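PDB 3I47: enoyl CoA hydratase/isomerase (Crotonase) from Legionella pneumophila subsp. pneumophila, which probably catalyses the hydration of enoyl-CoA thioesters or a related isomerisation. Local coordinates for residues 19-24 with 64-69; 52-57 with 93-98; 99-104 with 206-211; 130-135 with 177-182; 216-221 with 225-230. One frame throughout, in Å; residues are numbered along the deposited sequence. Where two conformers were deposited one is given.

Contacts 2 and 4 are buried, contacts 1 and 3 are partly buried, and contact 5 lies at the surface, its centre about 25 Å from that of the chain. The buried pair is held mainly by apolar side chains. Contact 1 is polar, an arginine and an aspartate joined by a water; contact 3 combines apolar packing with a bridging water. Contact 5 stacks two tyrosines. Contacts 2 and 3 meet in the large sheet through neighbouring strands 51-56 and 102-106. Contact 1 joins contact 2 through strand 14-19, with Met19 N 2.9 Å from Lys55 O. Contacts 3 and 5 both use helix 205-218. Contact 4 joins the small sheet to a loop beside the large one.

Contact 1 (19-24 with 64-69); sequences MNRISK and GADLTW
Arg21 and Asp66 face each other across a single water. The water sits in the plane of the Arg21 guanidinium, at its edge, and accepts from NH1 at 2.8 Å. It donates in turn to Asp66 OD2 at 2.9 Å. The two charged groups are themselves 4.3 Å apart, NH1 to OD2, too far for a salt bridge. OD2 lies oblique to the guanidinium plane. Lys24 comes in from another part of the same loop. Its chain is bent at chi2 (-97°) and again at chi4, and its CD touches Asp66 OD2 at 3.8 Å. The lysine crosses the aspartate obliquely.

Asp66 is also the N-cap residue of helix 67-74. CG lies anti to the backbone N (chi1 -179°), and OD1 makes the capping bonds. It accepts from Trp69 N at 3.1 Å through its anti lone pair, with an N-H...O angle of 163°. Thr68 N adds a weak bond to the same oxygen. In crotonases the turn equivalent to 64-66 usually carries one backbone N-H of the oxyanion hole, and this is probably so here.

Arg21 has its stronger partners elsewhere, in salt bridges to Asp5 and Asp29. The contact joins the loop between strand 14-19 and helix 30-45 to the start of helix 67-74, and Arg21 also packs on Gln31 and Leu32 of helix 30-45.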
# COMPACT_ATOMS: atom_id res chain seq x y z
N MET A 19 7.02 8.55 6.42
CA MET A 19 8.09 8.09 7.31
C MET A 19 9.23 9.10 7.27
O MET A 19 9.73 9.45 6.21
CB MET A 19 8.56 6.69 6.88
CG MET A 19 7.50 5.60 7.09
SD MET A 19 7.92 3.90 6.54
CE MET A 19 8.08 4.11 4.75
N ASN A 20 9.64 9.56 8.45
CA ASN A 20 10.52 10.73 8.53
C ASN A 20 11.73 10.51 9.45
O ASN A 20 12.28 11.48 10.01
CB ASN A 20 9.68 11.95 8.96
CG ASN A 20 10.40 13.27 8.75
OD1 ASN A 20 10.98 13.53 7.70
ND2 ASN A 20 10.35 14.13 9.77
N ARG A 21 12.15 9.26 9.59
CA ARG A 21 13.40 8.96 10.30
C ARG A 21 14.57 9.06 9.32
O ARG A 21 15.15 8.04 8.94
CB ARG A 21 13.36 7.59 10.96
CG ARG A 21 12.44 7.51 12.17
CD ARG A 21 12.72 6.22 12.94
NE ARG A 21 11.85 6.04 14.10
CZ ARG A 21 11.89 4.96 14.88
NH1 ARG A 21 12.75 3.99 14.62
NH2 ARG A 21 11.07 4.85 15.92
N ILE A 22 14.87 10.28 8.90
CA ILE A 22 15.84 10.50 7.83
C ILE A 22 17.24 9.97 8.17
O ILE A 22 17.86 9.29 7.37
CB ILE A 22 15.87 12.00 7.40
CG1 ILE A 22 14.53 12.36 6.72
CG2 ILE A 22 17.09 12.29 6.51
CD1 ILE A 22 14.33 13.86 6.48
N SER A 23 17.71 10.25 9.38
CA SER A 23 19.06 9.84 9.76
C SER A 23 19.23 8.32 9.88
O SER A 23 20.33 7.80 9.71
CB SER A 23 19.51 10.56 11.04
OG SER A 23 18.76 10.12 12.16
N LYS A 24 18.12 7.63 10.17
CA LYS A 24 18.11 6.17 10.32
C LYS A 24 17.57 5.47 9.07
O LYS A 24 17.36 4.25 9.09
CB LYS A 24 17.28 5.77 11.54
CG LYS A 24 17.79 6.33 12.87
CD LYS A 24 18.63 5.33 13.62
CE LYS A 24 19.17 5.91 14.93
NZ LYS A 24 18.08 6.39 15.84
N GLY A 64 15.79 -1.19 6.01
CA GLY A 64 15.79 -2.46 6.74
C GLY A 64 15.27 -2.30 8.15
O GLY A 64 14.43 -1.45 8.41
N ALA A 65 15.75 -3.15 9.05
CA ALA A 65 15.32 -3.11 10.45
C ALA A 65 16.27 -2.24 11.24
O ALA A 65 17.48 -2.21 10.98
CB ALA A 65 15.29 -4.52 11.03
N ASP A 66 15.72 -1.51 12.21
CA ASP A 66 16.52 -0.67 13.09
C ASP A 66 17.46 -1.51 13.95
O ASP A 66 17.05 -2.53 14.51
CB ASP A 66 15.59 0.15 13.99
CG ASP A 66 16.36 1.07 14.91
OD1 ASP A 66 16.72 0.63 16.03
OD2 ASP A 66 16.63 2.23 14.51
N LEU A 67 18.72 -1.09 14.04
CA LEU A 67 19.76 -1.89 14.70
C LEU A 67 19.56 -2.02 16.21
O LEU A 67 19.86 -3.07 16.78
CB LEU A 67 21.15 -1.33 14.40
CG LEU A 67 21.65 -1.55 12.96
CD1 LEU A 67 22.97 -0.82 12.75
CD2 LEU A 67 21.81 -3.04 12.67
N THR A 68 19.05 -0.97 16.84
CA THR A 68 18.73 -1.04 18.27
C THR A 68 17.62 -2.05 18.51
O THR A 68 17.71 -2.90 19.41
CB THR A 68 18.32 0.33 18.81
OG1 THR A 68 19.37 1.27 18.55
CG2 THR A 68 18.01 0.25 20.31
N TRP A 69 16.56 -1.97 17.70
CA TRP A 69 15.48 -2.93 17.80
C TRP A 69 15.97 -4.35 17.52
O TRP A 69 15.56 -5.29 18.20
CB TRP A 69 14.33 -2.53 16.85
CG TRP A 69 13.29 -3.61 16.73
CD1 TRP A 69 12.22 -3.81 17.55
CD2 TRP A 69 13.28 -4.67 15.78
NE1 TRP A 69 11.53 -4.93 17.16
CE2 TRP A 69 12.16 -5.49 16.08
CE3 TRP A 69 14.10 -5.02 14.71
CZ2 TRP A 69 11.83 -6.62 15.34
CZ3 TRP A 69 13.79 -6.16 13.98
CH2 TRP A 69 12.66 -6.94 14.30
O HOH W 1 14.84 3.66 12.76

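Contact 2 (52-57 with 93-98); sequences IVLKAN and YSISQS
Leu54 and Ile95 reach toward each other tip to tip, with CD1 to CD1 at 3.8 Å. Each side chain is extended, or nearly so, at its outer torsion. In Leu54, CG lies anti to the carbonyl carbon (chi1 -49°), and the next torsion carries CD1 straight on from CA. Ile95 leaves its helix less directly. Its CB does not point at the strand, but CG1 beside the backbone N and a chi2 of 163° bring CD1 round to the leucine methyl.

Ile52 is two residues earlier on the same face of strand 51-56. It is extended in the same way, and its CD1 comes within 4.1 Å of Ser98 OG. This is a van der Waals touch. The serine hydroxyl has its own partner, the carbonyl of Lys100 just beyond the helix end. Ser98 N also bonds back to Ile95 O at 3.1 Å, which fixes the serine relative to the last turn.

The connection from strand 51-56 to its parallel neighbour 102-106 crosses over through helices 67-74 and 78-97, a beta-alpha-beta type of crossover. Ile95 also touches Leu40 of helix 30-45.

No hydrogen bond crosses between the two segments. Methyl groups do the touching, and the one polar atom they meet is satisfied locally, so the contact rests on dispersion and the exclusion of water.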
# COMPACT_ATOMS: atom_id res chain seq x y z
N ILE A 52 -5.30 7.10 0.42
CA ILE A 52 -4.21 7.09 1.40
C ILE A 52 -2.88 6.80 0.72
O ILE A 52 -2.77 5.84 -0.04
CB ILE A 52 -4.49 6.03 2.48
CG1 ILE A 52 -5.78 6.40 3.23
CG2 ILE A 52 -3.32 5.94 3.48
CD1 ILE A 52 -6.31 5.28 4.13
N VAL A 53 -1.88 7.64 1.01
CA VAL A 53 -0.52 7.46 0.47
C VAL A 53 0.47 7.22 1.61
O VAL A 53 0.49 7.97 2.58
CB VAL A 53 -0.07 8.71 -0.35
CG1 VAL A 53 1.38 8.59 -0.77
CG2 VAL A 53 -0.95 8.87 -1.57
N LEU A 54 1.25 6.15 1.49
CA LEU A 54 2.40 5.92 2.37
C LEU A 54 3.66 6.28 1.61
O LEU A 54 3.94 5.72 0.55
CB LEU A 54 2.48 4.44 2.78
CG LEU A 54 1.23 3.73 3.31
CD1 LEU A 54 1.55 2.27 3.69
CD2 LEU A 54 0.58 4.47 4.49
N LYS A 55 4.43 7.23 2.15
CA LYS A 55 5.65 7.68 1.50
C LYS A 55 6.72 7.92 2.54
O LYS A 55 6.51 7.63 3.71
CB LYS A 55 5.40 8.92 0.63
CG LYS A 55 4.93 10.19 1.37
CD LYS A 55 4.65 11.31 0.35
CE LYS A 55 4.19 12.59 1.01
NZ LYS A 55 5.32 13.25 1.74
N ALA A 56 7.86 8.44 2.10
CA ALA A 56 9.02 8.57 2.98
C ALA A 56 9.87 9.76 2.58
O ALA A 56 9.96 10.11 1.41
CB ALA A 56 9.86 7.29 2.94
N ASN A 57 10.49 10.37 3.59
CA ASN A 57 11.53 11.37 3.36
C ASN A 57 12.91 10.74 3.48
O ASN A 57 13.05 9.59 3.91
CB ASN A 57 11.40 12.52 4.37
CG ASN A 57 10.20 13.41 4.09
OD1 ASN A 57 9.75 13.54 2.94
ND2 ASN A 57 9.66 14.03 5.14
N TYR A 93 -2.19 -6.01 7.73
CA TYR A 93 -3.58 -6.43 7.61
C TYR A 93 -4.48 -5.21 7.47
O TYR A 93 -5.32 -5.17 6.58
CB TYR A 93 -3.99 -7.29 8.81
CG TYR A 93 -5.38 -7.84 8.68
CD1 TYR A 93 -5.69 -8.79 7.70
CD2 TYR A 93 -6.39 -7.42 9.54
CE1 TYR A 93 -6.97 -9.31 7.59
CE2 TYR A 93 -7.68 -7.94 9.43
CZ TYR A 93 -7.96 -8.89 8.46
OH TYR A 93 -9.24 -9.40 8.34
N SER A 94 -4.26 -4.22 8.33
CA SER A 94 -5.04 -3.00 8.29
C SER A 94 -4.94 -2.27 6.94
O SER A 94 -5.95 -1.78 6.42
CB SER A 94 -4.65 -2.10 9.45
OG SER A 94 -5.13 -2.68 10.66
N ILE A 95 -3.73 -2.22 6.37
CA ILE A 95 -3.56 -1.63 5.03
C ILE A 95 -4.42 -2.41 4.03
O ILE A 95 -5.19 -1.82 3.26
CB ILE A 95 -2.07 -1.63 4.57
CG1 ILE A 95 -1.23 -0.67 5.42
CG2 ILE A 95 -1.97 -1.22 3.08
CD1 ILE A 95 0.28 -0.92 5.30
N SER A 96 -4.29 -3.73 4.06
CA SER A 96 -4.97 -4.58 3.06
C SER A 96 -6.50 -4.52 3.16
O SER A 96 -7.22 -4.71 2.16
CB SER A 96 -4.50 -6.03 3.17
OG SER A 96 -5.03 -6.68 4.31
N GLN A 97 -6.98 -4.26 4.38
CA GLN A 97 -8.42 -4.17 4.67
C GLN A 97 -9.04 -2.79 4.44
O GLN A 97 -10.26 -2.64 4.54
CB GLN A 97 -8.69 -4.60 6.12
CG GLN A 97 -8.54 -6.10 6.34
CD GLN A 97 -9.69 -6.89 5.72
OE1 GLN A 97 -10.86 -6.67 6.05
NE2 GLN A 97 -9.36 -7.81 4.82
N SER A 98 -8.22 -1.78 4.12
CA SER A 98 -8.72 -0.44 3.85
C SER A 98 -9.75 -0.48 2.73
O SER A 98 -9.44 -0.98 1.65
CB SER A 98 -7.59 0.48 3.39
OG SER A 98 -8.11 1.75 2.98

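Contact 3 (99-104 with 206-211); sequences PKPTIA and EAVKNS
Pro99 turns its carbonyl toward Lys209. Its O lies 3.7 Å from Lys209 CG and also touches CB and CD, so the lysine's aliphatic part runs past the carbonyl. Water 2 joins the same Pro99 O to Lys209 O and donates to both, at 2.8 Å each. The Lys209 chain bends at chi3 (-80°), which turns NZ back to Glu206 OE2 in a weak salt bridge one helical turn earlier, at 3.4 Å. The Lys100 side chain starts away from the helix, and its NZ bonds to the carbonyls of Val49 and Ala43. Here the link from helix 78-97 enters strand 102-106 of the crotonase core, and helix 205-218 passes beside that entrance. Pro101 follows, bonded through its backbone to Ile52 of the neighbouring strand. Its ring crosses Val208 at about a right angle. Pro101 CG meets Val208 CG1 at 3.6 Å, and CD is a little farther from the same methyl.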
# COMPACT_ATOMS: atom_id res chain seq x y z
N PRO A 99 -10.96 0.08 2.96
CA PRO A 99 -11.91 0.18 1.84
C PRO A 99 -11.49 1.26 0.85
O PRO A 99 -11.92 1.23 -0.31
CB PRO A 99 -13.23 0.59 2.51
CG PRO A 99 -13.00 0.56 3.97
CD PRO A 99 -11.52 0.53 4.24
N LYS A 100 -10.69 2.21 1.31
CA LYS A 100 -10.17 3.30 0.47
C LYS A 100 -8.92 2.86 -0.30
O LYS A 100 -8.14 2.02 0.19
CB LYS A 100 -9.84 4.52 1.33
CG LYS A 100 -11.00 4.98 2.19
CD LYS A 100 -10.63 6.13 3.09
CE LYS A 100 -11.85 6.52 3.89
NZ LYS A 100 -11.65 7.70 4.77
N PRO A 101 -8.69 3.44 -1.50
CA PRO A 101 -7.46 3.14 -2.25
C PRO A 101 -6.21 3.48 -1.45
O PRO A 101 -6.15 4.52 -0.79
CB PRO A 101 -7.53 4.07 -3.46
CG PRO A 101 -9.00 4.38 -3.61
CD PRO A 101 -9.60 4.33 -2.24
N THR A 102 -5.22 2.59 -1.51
CA THR A 102 -3.94 2.80 -0.83
C THR A 102 -2.79 2.77 -1.83
O THR A 102 -2.77 1.94 -2.75
CB THR A 102 -3.69 1.73 0.24
OG1 THR A 102 -3.82 0.44 -0.35
CG2 THR A 102 -4.69 1.87 1.38
N ILE A 103 -1.84 3.69 -1.65
CA ILE A 103 -0.72 3.85 -2.59
C ILE A 103 0.56 3.93 -1.78
O ILE A 103 0.64 4.71 -0.83
CB ILE A 103 -0.86 5.16 -3.40
CG1 ILE A 103 -2.09 5.09 -4.30
CG2 ILE A 103 0.41 5.41 -4.24
CD1 ILE A 103 -2.48 6.43 -4.89
N ALA A 104 1.55 3.13 -2.17
CA ALA A 104 2.92 3.25 -1.61
C ALA A 104 3.82 3.97 -2.60
O ALA A 104 3.82 3.63 -3.79
CB ALA A 104 3.49 1.88 -1.29
N GLU A 206 -18.00 6.48 -4.16
CA GLU A 206 -18.61 5.18 -3.90
C GLU A 206 -18.24 4.18 -4.99
O GLU A 206 -17.93 3.02 -4.70
CB GLU A 206 -20.14 5.27 -3.77
CG GLU A 206 -20.61 6.09 -2.55
CD GLU A 206 -19.94 5.68 -1.25
OE1 GLU A 206 -19.93 4.47 -0.92
OE2 GLU A 206 -19.39 6.57 -0.55
N ALA A 207 -18.26 4.64 -6.24
CA ALA A 207 -17.88 3.80 -7.38
C ALA A 207 -16.44 3.26 -7.25
O ALA A 207 -16.20 2.09 -7.54
CB ALA A 207 -18.06 4.56 -8.70
N VAL A 208 -15.53 4.11 -6.79
CA VAL A 208 -14.13 3.72 -6.58
C VAL A 208 -14.05 2.62 -5.52
O VAL A 208 -13.45 1.57 -5.73
CB VAL A 208 -13.25 4.93 -6.21
CG1 VAL A 208 -11.89 4.48 -5.67
CG2 VAL A 208 -13.04 5.82 -7.40
N LYS A 209 -14.70 2.85 -4.37
CA LYS A 209 -14.71 1.84 -3.32
C LYS A 209 -15.41 0.55 -3.73
O LYS A 209 -14.93 -0.54 -3.45
CB LYS A 209 -15.33 2.42 -2.04
CG LYS A 209 -14.49 3.55 -1.47
CD LYS A 209 -14.98 3.99 -0.11
CE LYS A 209 -16.18 4.89 -0.24
NZ LYS A 209 -16.57 5.46 1.08
N ASN A 210 -16.53 0.68 -4.44
CA ASN A 210 -17.25 -0.49 -4.92
C ASN A 210 -16.42 -1.28 -5.93
O ASN A 210 -16.50 -2.50 -5.96
CB ASN A 210 -18.55 -0.07 -5.63
CG ASN A 210 -19.60 0.51 -4.70
OD1 ASN A 210 -20.61 1.03 -5.17
ND2 ASN A 210 -19.38 0.44 -3.38
N SER A 211 -15.64 -0.58 -6.76
CA SER A 211 -14.80 -1.23 -7.77
C SER A 211 -13.66 -2.02 -7.12
O SER A 211 -13.31 -3.10 -7.59
CB SER A 211 -14.23 -0.22 -8.75
OG SER A 211 -15.29 0.31 -9.53
O HOH W 2 -13.55 -0.88 -1.05

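Contact 4 (130-135 with 177-182); sequences ARFCFS and LNLVQH
Phe132 meets Leu179 and Val180 without any polar bond between the segments. The polar grip close by is that of Gln181, whose OE1 accepts from Ala124 N and whose NE2 donates to Asp122 O. These bonds hold the loop 177-182 against strand 123-127. Leu179 lies over one face of the Phe132 ring in a CH-pi contact. Its CD2 is 4.1 Å from the ring centroid and 25° off the normal, displaced toward the rim. Phe132 CD2 is the nearest ring atom, 3.7 Å from Leu179 CD2. CG of Leu179 is anti to the backbone N (chi1 179°), and CD2 continues the extended chain to the ring. Val180 CG1 touches Phe132 CZ at 3.7 Å from an oblique direction.

Ala110 and Ala174 also pack on the phenylalanine. Asn178 ends helix 171-176 in a Schellman motif, and the chain then turns toward strand 182-184. Strand 131-133 belongs to the small three-stranded sheet, whereas strand 182-184 is an outermost strand of the large one. The contact joins the small sheet to the loop leading into that edge strand. With a leucine methyl over the phenylalanine, the ring face itself takes part through the CH-pi contact.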
# COMPACT_ATOMS: atom_id res chain seq x y z
N ALA A 130 14.82 3.19 -7.24
CA ALA A 130 14.36 2.34 -6.12
C ALA A 130 14.89 0.91 -6.24
O ALA A 130 15.09 0.41 -7.34
CB ALA A 130 12.83 2.33 -6.04
N ARG A 131 15.16 0.29 -5.09
CA ARG A 131 15.61 -1.11 -5.06
C ARG A 131 14.89 -1.84 -3.95
O ARG A 131 14.51 -1.25 -2.94
CB ARG A 131 17.12 -1.24 -4.85
CG ARG A 131 18.00 -0.48 -5.83
CD ARG A 131 18.64 0.66 -5.10
NE ARG A 131 19.14 0.22 -3.80
CZ ARG A 131 19.73 1.00 -2.90
NH1 ARG A 131 20.14 0.47 -1.76
NH2 ARG A 131 19.92 2.29 -3.14
N PHE A 132 14.67 -3.14 -4.16
CA PHE A 132 13.91 -3.95 -3.22
C PHE A 132 14.68 -5.19 -2.83
O PHE A 132 15.52 -5.67 -3.58
CB PHE A 132 12.59 -4.38 -3.88
CG PHE A 132 11.68 -3.24 -4.23
CD1 PHE A 132 11.86 -2.54 -5.43
CD2 PHE A 132 10.64 -2.87 -3.37
CE1 PHE A 132 11.00 -1.47 -5.75
CE2 PHE A 132 9.79 -1.81 -3.69
CZ PHE A 132 9.97 -1.13 -4.88
N CYS A 133 14.38 -5.72 -1.64
CA CYS A 133 15.02 -6.95 -1.19
C CYS A 133 14.24 -7.60 -0.07
O CYS A 133 13.84 -6.92 0.87
CB CYS A 133 16.45 -6.66 -0.73
SG CYS A 133 17.43 -8.12 -0.33
N PHE A 134 14.06 -8.92 -0.15
CA PHE A 134 13.58 -9.71 0.99
C PHE A 134 14.80 -10.41 1.59
O PHE A 134 15.17 -11.52 1.18
CB PHE A 134 12.50 -10.71 0.54
CG PHE A 134 11.43 -10.09 -0.30
CD1 PHE A 134 10.59 -9.11 0.22
CD2 PHE A 134 11.28 -10.45 -1.63
CE1 PHE A 134 9.59 -8.52 -0.57
CE2 PHE A 134 10.30 -9.86 -2.44
CZ PHE A 134 9.46 -8.89 -1.91
N SER A 135 15.43 -9.75 2.56
CA SER A 135 16.76 -10.13 3.01
C SER A 135 16.81 -11.17 4.13
O SER A 135 17.90 -11.59 4.53
CB SER A 135 17.52 -8.86 3.46
OG SER A 135 16.75 -8.14 4.41
N LEU A 177 7.45 -7.45 -12.42
CA LEU A 177 6.82 -8.45 -11.56
C LEU A 177 5.48 -8.03 -10.98
O LEU A 177 4.82 -8.84 -10.31
CB LEU A 177 7.77 -8.84 -10.42
CG LEU A 177 9.02 -9.63 -10.80
CD1 LEU A 177 9.87 -9.85 -9.57
CD2 LEU A 177 8.69 -10.96 -11.49
N ASN A 178 5.09 -6.78 -11.23
CA ASN A 178 3.85 -6.19 -10.74
C ASN A 178 3.86 -5.84 -9.25
O ASN A 178 2.80 -5.58 -8.68
CB ASN A 178 2.63 -7.10 -11.02
CG ASN A 178 2.18 -7.09 -12.48
OD1 ASN A 178 2.66 -6.32 -13.31
ND2 ASN A 178 1.23 -7.97 -12.80
N LEU A 179 5.03 -5.83 -8.61
CA LEU A 179 5.12 -5.29 -7.25
C LEU A 179 4.82 -3.80 -7.30
O LEU A 179 4.09 -3.27 -6.46
CB LEU A 179 6.51 -5.53 -6.64
CG LEU A 179 6.72 -4.98 -5.22
CD1 LEU A 179 5.70 -5.57 -4.26
CD2 LEU A 179 8.14 -5.29 -4.76
N VAL A 180 5.42 -3.12 -8.28
CA VAL A 180 5.06 -1.72 -8.54
C VAL A 180 4.39 -1.63 -9.90
O VAL A 180 4.70 -2.41 -10.82
CB VAL A 180 6.26 -0.73 -8.45
CG1 VAL A 180 6.98 -0.88 -7.12
CG2 VAL A 180 7.20 -0.89 -9.58
N GLN A 181 3.47 -0.67 -10.01
CA GLN A 181 2.71 -0.49 -11.26
C GLN A 181 3.10 0.75 -12.05
O GLN A 181 2.60 0.94 -13.18
CB GLN A 181 1.21 -0.44 -10.97
CG GLN A 181 0.61 -1.74 -10.44
CD GLN A 181 0.33 -1.70 -8.95
OE1 GLN A 181 1.12 -1.21 -8.16
NE2 GLN A 181 -0.83 -2.23 -8.56
N HIS A 182 3.96 1.59 -11.47
CA HIS A 182 4.47 2.79 -12.11
C HIS A 182 5.91 2.99 -11.70
O HIS A 182 6.26 2.81 -10.53
CB HIS A 182 3.68 4.03 -11.67
CG HIS A 182 2.21 3.93 -11.94
ND1 HIS A 182 1.66 4.27 -13.15
CD2 HIS A 182 1.20 3.48 -11.17
CE1 HIS A 182 0.35 4.06 -13.11
NE2 HIS A 182 0.05 3.57 -11.92

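Contact 5 (216-221 with 225-230); sequences QYVANK and EELVRY
Tyr217 and Tyr230 form an offset stack, with centroids 4.5 Å apart and planes at 30°. CE2 of Tyr217 lies over one face of the Tyr230 ring, near its rim, and is 3.4 Å from Tyr230 CE1. In return Tyr230 OH sits over a face of Tyr217. Both rings have CG anti to the backbone N (chi1 177° and 166°), which sends each away from its own helix and toward the other. Leu227 CD1 meets the Tyr217 ring obliquely, 4.0 Å from Tyr217 CE2. The same methyl touches Val218 CG1 more loosely.

Lys221 lies against the other face of Tyr217. Its CE is 3.6 Å above the ring, on the face opposite Tyr230 OH. Its NZ donates to Tyr217 O at 2.8 Å, in the carbonyl plane and on a lone pair. With this bond the lysine chain lies folded back toward the helix end. A type II turn from Val218 to Lys221, closed by Lys221 N to Val218 O, sets the lysine in place. Farther out, Asp224 OD1 accepts from Leu227 N at the start of the second helix.

The arrangement is that of a helical hairpin, in which helices 205-218 and 225-240 are joined by a short loop. It belongs to the C-terminal helical part found in crotonase folds.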
# COMPACT_ATOMS: atom_id res chain seq x y z
N GLN A 216 -11.87 -7.58 -5.77
CA GLN A 216 -11.57 -8.52 -4.70
C GLN A 216 -12.54 -9.70 -4.68
O GLN A 216 -12.12 -10.84 -4.48
CB GLN A 216 -11.60 -7.78 -3.36
CG GLN A 216 -10.46 -6.76 -3.20
CD GLN A 216 -10.65 -5.81 -2.01
OE1 GLN A 216 -11.78 -5.48 -1.61
NE2 GLN A 216 -9.54 -5.35 -1.46
N TYR A 217 -13.81 -9.42 -4.94
CA TYR A 217 -14.87 -10.43 -4.87
C TYR A 217 -14.80 -11.42 -6.03
O TYR A 217 -14.89 -12.64 -5.83
CB TYR A 217 -16.24 -9.76 -4.84
CG TYR A 217 -17.40 -10.74 -4.84
CD1 TYR A 217 -17.80 -11.36 -3.65
CD2 TYR A 217 -18.07 -11.05 -6.01
CE1 TYR A 217 -18.87 -12.26 -3.64
CE2 TYR A 217 -19.13 -11.95 -6.01
CZ TYR A 217 -19.52 -12.55 -4.82
OH TYR A 217 -20.58 -13.44 -4.82
N VAL A 218 -14.62 -10.91 -7.24
CA VAL A 218 -14.65 -11.81 -8.40
C VAL A 218 -13.39 -12.67 -8.50
O VAL A 218 -13.43 -13.75 -9.08
CB VAL A 218 -14.95 -11.06 -9.74
CG1 VAL A 218 -16.27 -10.28 -9.64
CG2 VAL A 218 -13.80 -10.15 -10.16
N ALA A 219 -12.29 -12.19 -7.93
CA ALA A 219 -11.01 -12.89 -8.03
C ALA A 219 -11.15 -14.35 -7.60
O ALA A 219 -11.74 -14.66 -6.56
CB ALA A 219 -9.93 -12.18 -7.22
N ASN A 220 -10.63 -15.25 -8.43
CA ASN A 220 -10.62 -16.70 -8.13
C ASN A 220 -12.01 -17.35 -7.92
O ASN A 220 -12.11 -18.43 -7.33
CB ASN A 220 -9.71 -17.00 -6.92
CG ASN A 220 -8.42 -16.17 -6.93
OD1 ASN A 220 -8.18 -15.37 -6.02
ND2 ASN A 220 -7.60 -16.36 -7.96
N LYS A 221 -13.08 -16.68 -8.36
CA LYS A 221 -14.40 -17.32 -8.40
C LYS A 221 -14.66 -17.90 -9.78
O LYS A 221 -14.19 -17.36 -10.78
CB LYS A 221 -15.52 -16.33 -8.06
CG LYS A 221 -15.58 -16.00 -6.59
CD LYS A 221 -16.87 -15.31 -6.21
CE LYS A 221 -17.02 -15.26 -4.69
NZ LYS A 221 -15.89 -14.54 -4.03
N GLU A 225 -22.97 -18.97 -14.51
CA GLU A 225 -24.19 -18.17 -14.67
C GLU A 225 -24.56 -17.41 -13.40
O GLU A 225 -25.01 -16.27 -13.48
CB GLU A 225 -25.35 -19.02 -15.20
CG GLU A 225 -25.07 -19.55 -16.61
CD GLU A 225 -26.32 -19.86 -17.41
OE1 GLU A 225 -27.09 -20.76 -17.00
OE2 GLU A 225 -26.52 -19.20 -18.46
N GLU A 226 -24.34 -18.03 -12.24
CA GLU A 226 -24.52 -17.34 -10.96
C GLU A 226 -23.72 -16.03 -10.89
O GLU A 226 -24.27 -14.99 -10.51
CB GLU A 226 -24.15 -18.26 -9.78
CG GLU A 226 -24.41 -17.66 -8.40
CD GLU A 226 -24.15 -18.65 -7.27
OE1 GLU A 226 -22.97 -18.82 -6.88
OE2 GLU A 226 -25.12 -19.25 -6.76
N LEU A 227 -22.44 -16.09 -11.24
CA LEU A 227 -21.58 -14.91 -11.17
C LEU A 227 -22.00 -13.85 -12.19
O LEU A 227 -22.00 -12.65 -11.88
CB LEU A 227 -20.10 -15.27 -11.35
CG LEU A 227 -19.12 -14.12 -11.09
CD1 LEU A 227 -19.15 -13.69 -9.62
CD2 LEU A 227 -17.70 -14.51 -11.50
N VAL A 228 -22.37 -14.30 -13.40
CA VAL A 228 -22.85 -13.37 -14.43
C VAL A 228 -24.06 -12.58 -13.92
O VAL A 228 -24.09 -11.35 -13.99
CB VAL A 228 -23.18 -14.11 -15.75
CG1 VAL A 228 -23.76 -13.13 -16.79
CG2 VAL A 228 -21.94 -14.79 -16.31
N ARG A 229 -25.05 -13.29 -13.36
CA ARG A 229 -26.25 -12.66 -12.82
C ARG A 229 -25.91 -11.71 -11.68
O ARG A 229 -26.46 -10.60 -11.60
CB ARG A 229 -27.26 -13.72 -12.34
CG ARG A 229 -27.87 -14.55 -13.45
CD ARG A 229 -29.04 -15.40 -12.94
NE ARG A 229 -28.67 -16.28 -11.83
CZ ARG A 229 -28.29 -17.55 -11.97
NH1 ARG A 229 -28.21 -18.09 -13.17
NH2 ARG A 229 -27.98 -18.27 -10.90
N TYR A 230 -25.00 -12.13 -10.80
CA TYR A 230 -24.56 -11.27 -9.70
C TYR A 230 -23.98 -9.96 -10.24
O TYR A 230 -24.34 -8.87 -9.76
CB TYR A 230 -23.56 -11.98 -8.76
CG TYR A 230 -22.83 -11.04 -7.81
CD1 TYR A 230 -21.67 -10.37 -8.22
CD2 TYR A 230 -23.30 -10.80 -6.53
CE1 TYR A 230 -21.00 -9.48 -7.37
CE2 TYR A 230 -22.64 -9.92 -5.66
CZ TYR A 230 -21.49 -9.27 -6.09
OH TYR A 230 -20.82 -8.40 -5.26